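Local coordinates for protein EXOU (Pseudomonas aeruginosa, PDB 4AKX) that probably acts as a patatin-like phospholipase, a cytotoxin of the type III secretion system that binds the chaperone SpcU, at residues N344-F349 with R392-V397. Residues are numbered along the deposited sequence; the frame is centred on the assembly and turned at random.
Sequences NLILEF and REQTVV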
ATOM      1  N   ASN B 344      34.495  17.427 -12.854  1.00 93.10           N
ATOM      2  CA  ASN B 344      35.353  16.441 -12.242  1.00 91.35           C
ATOM      3  C   ASN B 344      35.804  15.396 -13.220  1.00 93.51           C
ATOM      4  O   ASN B 344      35.025  14.927 -14.045  1.00 94.87           O
ATOM      5  CB  ASN B 344      34.625  15.775 -11.104  1.00 89.75           C
ATOM      6  CG  ASN B 344      34.447  16.695  -9.947  1.00 88.65           C
ATOM      7  OD1 ASN B 344      35.416  17.048  -9.288  1.00 92.26           O
ATOM      8  ND2 ASN B 344      33.217  17.127  -9.709  1.00 87.14           N
ATOM      9  N   LEU B 345      37.075  15.035 -13.135  1.00 95.83           N
ATOM     10  CA  LEU B 345      37.546  13.822 -13.785  1.00 97.36           C
ATOM     11  C   LEU B 345      37.578  12.743 -12.732  1.00 97.74           C
ATOM     12  O   LEU B 345      38.339  12.845 -11.757  1.00101.16           O
ATOM     13  CB  LEU B 345      38.938  14.024 -14.391  1.00 95.05           C
ATOM     14  CG  LEU B 345      39.449  12.920 -15.325  1.00 94.37           C
ATOM     15  CD1 LEU B 345      38.364  12.348 -16.217  1.00 92.14           C
ATOM     16  CD2 LEU B 345      40.607  13.441 -16.158  1.00 96.34           C
ATOM     17  N   ILE B 346      36.715  11.749 -12.883  1.00 93.55           N
ATOM     18  CA  ILE B 346      36.573  10.760 -11.856  1.00 94.73           C
ATOM     19  C   ILE B 346      37.122   9.467 -12.388  1.00 99.78           C
ATOM     20  O   ILE B 346      36.579   8.914 -13.340  1.00106.76           O
ATOM     21  CB  ILE B 346      35.106  10.570 -11.452  1.00 96.45           C
ATOM     22  CG1 ILE B 346      34.420  11.928 -11.259  1.00 99.05           C
ATOM     23  CG2 ILE B 346      35.013   9.767 -10.169  1.00 95.69           C
ATOM     24  CD1 ILE B 346      32.966  11.974 -11.709  1.00 98.28           C
ATOM     25  N   LEU B 347      38.217   8.998 -11.786  1.00102.65           N
ATOM     26  CA  LEU B 347      38.836   7.711 -12.145  1.00105.47           C
ATOM     27  C   LEU B 347      38.440   6.582 -11.181  1.00111.96           C
ATOM     28  O   LEU B 347      38.681   6.670  -9.964  1.00113.97           O
ATOM     29  CB  LEU B 347      40.360   7.853 -12.229  1.00 99.91           C
ATOM     30  CG  LEU B 347      40.848   8.821 -13.305  1.00 96.26           C
ATOM     31  CD1 LEU B 347      42.221   9.351 -12.978  1.00 93.67           C
ATOM     32  CD2 LEU B 347      40.840   8.168 -14.676  1.00 98.11           C
ATOM     33  N   GLU B 348      37.849   5.523 -11.743  1.00119.26           N
ATOM     34  CA  GLU B 348      37.191   4.472 -10.968  1.00123.32           C
ATOM     35  C   GLU B 348      37.701   3.087 -11.367  1.00128.15           C
ATOM     36  O   GLU B 348      38.068   2.868 -12.529  1.00125.05           O
ATOM     37  CB  GLU B 348      35.680   4.547 -11.178  1.00127.28           C
ATOM     38  CG  GLU B 348      34.839   4.227  -9.946  1.00134.78           C
ATOM     39  CD  GLU B 348      33.342   4.133 -10.261  1.00142.64           C
ATOM     40  OE1 GLU B 348      32.993   3.848 -11.434  1.00146.84           O
ATOM     41  OE2 GLU B 348      32.511   4.340  -9.338  1.00141.09           O
ATOM     42  N   PHE B 349      37.695   2.157 -10.402  1.00135.69           N
ATOM     43  CA  PHE B 349      38.243   0.792 -10.588  1.00140.89           C
ATOM     44  C   PHE B 349      37.223  -0.341 -10.503  1.00148.47           C
ATOM     45  O   PHE B 349      36.166  -0.196  -9.877  1.00143.20           O
ATOM     46  CB  PHE B 349      39.362   0.511  -9.582  1.00132.89           C
ATOM     47  CG  PHE B 349      40.634   1.217  -9.895  1.00127.78           C
ATOM     48  CD1 PHE B 349      41.251   1.041 -11.116  1.00124.85           C
ATOM     49  CD2 PHE B 349      41.203   2.080  -8.975  1.00127.51           C
ATOM     50  CE1 PHE B 349      42.416   1.712 -11.416  1.00124.26           C
ATOM     51  CE2 PHE B 349      42.372   2.753  -9.266  1.00124.00           C
ATOM     52  CZ  PHE B 349      42.980   2.571 -10.490  1.00123.80           C
ATOM     53  N   ARG B 392      28.199   9.858 -14.218  1.00109.81           N
ATOM     54  CA  ARG B 392      28.635   8.972 -15.276  1.00113.68           C
ATOM     55  C   ARG B 392      29.406   9.747 -16.365  1.00114.15           C
ATOM     56  O   ARG B 392      30.459   9.306 -16.828  1.00118.56           O
ATOM     57  CB  ARG B 392      27.423   8.261 -15.874  1.00115.85           C
ATOM     58  CG  ARG B 392      27.751   7.219 -16.930  1.00122.93           C
ATOM     59  CD  ARG B 392      28.184   5.892 -16.315  1.00127.96           C
ATOM     60  NE  ARG B 392      27.230   5.366 -15.328  1.00129.10           N
ATOM     61  CZ  ARG B 392      26.135   4.661 -15.624  1.00129.87           C
ATOM     62  NH1 ARG B 392      25.813   4.411 -16.889  1.00130.03           N
ATOM     63  NH2 ARG B 392      25.353   4.215 -14.648  1.00128.13           N
ATOM     64  N   GLU B 393      28.892  10.913 -16.740  1.00110.14           N
ATOM     65  CA  GLU B 393      29.429  11.671 -17.859  1.00107.79           C
ATOM     66  C   GLU B 393      30.841  12.134 -17.551  1.00103.04           C
ATOM     67  O   GLU B 393      31.636  12.376 -18.456  1.00103.40           O
ATOM     68  CB  GLU B 393      28.512  12.865 -18.174  1.00111.16           C
ATOM     69  CG  GLU B 393      28.998  13.803 -19.274  1.00115.08           C
ATOM     70  CD  GLU B 393      28.527  13.388 -20.655  1.00123.70           C
ATOM     71  OE1 GLU B 393      28.644  12.184 -20.999  1.00128.31           O
ATOM     72  OE2 GLU B 393      28.055  14.273 -21.408  1.00126.89           O
ATOM     73  N   GLN B 394      31.152  12.239 -16.267  1.00 99.70           N
ATOM     74  CA  GLN B 394      32.435  12.775 -15.831  1.00 98.32           C
ATOM     75  C   GLN B 394      33.323  11.681 -15.274  1.00 98.92           C
ATOM     76  O   GLN B 394      34.334  11.958 -14.633  1.00 98.31           O
ATOM     77  CB  GLN B 394      32.234  13.807 -14.739  1.00 96.11           C
ATOM     78  CG  GLN B 394      31.353  14.978 -15.096  1.00 97.16           C
ATOM     79  CD  GLN B 394      31.478  16.093 -14.075  1.00 96.62           C
ATOM     80  OE1 GLN B 394      31.798  17.232 -14.414  1.00 96.42           O
ATOM     81  NE2 GLN B 394      31.260  15.759 -12.809  1.00 96.69           N
ATOM     82  N   THR B 395      32.939  10.435 -15.493  1.00101.48           N
ATOM     83  CA  THR B 395      33.693   9.330 -14.941  1.00105.13           C
ATOM     84  C   THR B 395      34.229   8.388 -16.017  1.00110.47           C
ATOM     85  O   THR B 395      33.460   7.713 -16.735  1.00113.95           O
ATOM     86  CB  THR B 395      32.905   8.581 -13.823  1.00105.55           C
ATOM     87  OG1 THR B 395      33.820   8.051 -12.867  1.00102.73           O
ATOM     88  CG2 THR B 395      32.023   7.440 -14.380  1.00107.69           C
ATOM     89  N   VAL B 396      35.550   8.389 -16.165  1.00112.46           N
ATOM     90  CA  VAL B 396      36.242   7.352 -16.942  1.00118.72           C
ATOM     91  C   VAL B 396      36.719   6.199 -16.043  1.00117.89           C
ATOM     92  O   VAL B 396      37.259   6.415 -14.957  1.00112.11           O
ATOM     93  CB  VAL B 396      37.382   7.923 -17.841  1.00119.86           C
ATOM     94  CG1 VAL B 396      38.019   9.154 -17.207  1.00118.11           C
ATOM     95  CG2 VAL B 396      38.432   6.856 -18.162  1.00117.71           C
ATOM     96  N   VAL B 397      36.485   4.976 -16.508  1.00122.08           N
ATOM     97  CA  VAL B 397      36.560   3.797 -15.659  1.00123.61           C
ATOM     98  C   VAL B 397      37.495   2.747 -16.276  1.00124.82           C
ATOM     99  O   VAL B 397      37.108   2.024 -17.191  1.00124.16           O
ATOM    100  CB  VAL B 397      35.135   3.231 -15.379  1.00122.98           C
ATOM    101  CG1 VAL B 397      34.490   2.686 -16.645  1.00123.67           C
ATOM    102  CG2 VAL B 397      35.160   2.185 -14.276  1.00127.79           C
TER
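With CG beside its backbone N (chi1 -58°) and the chain extended beyond it, Q394 reaches back along the start of 344-349, where its OE1 accepts a hydrogen bond from N344 N at 3.1 Å. That donor stands above the carbonyl plane of the amide, so the grip is oblique; R340 NH2 holds the same oxygen, and R74 NH2 adds a weak bond. The side-chain amide planes of N344 and Q394 stand nearly perpendicular (84°). Two residues on, the main chain takes over: I346 N donates to Q394 O at 3.0 Å, nearly along the C=O axis, and I346 CD1 lies against Q394 CB at 3.6 Å. With T395 chi1 at -149°, OG1 donates to I346 O at 2.9 Å, from above the carbonyl plane. E348 N reaches V396 O through a weak bond of 3.4 Å. On the face shared by L345, L347 and V396, V396 CG1 touches L345 CD1 at 3.4 Å and also meets L347 CD2; helix 423-441 packs against the two leucines. On the opposite face the E348 and V397 side chains run side by side. The type I turn R392-T395 leads from helix 388-392 into this short parallel pairing, which adds 395-397 as an edge strand within this chain beside 343-348, itself paired with 77-82, in the mixed, mostly parallel central sheet of a patatin-like alpha/beta fold.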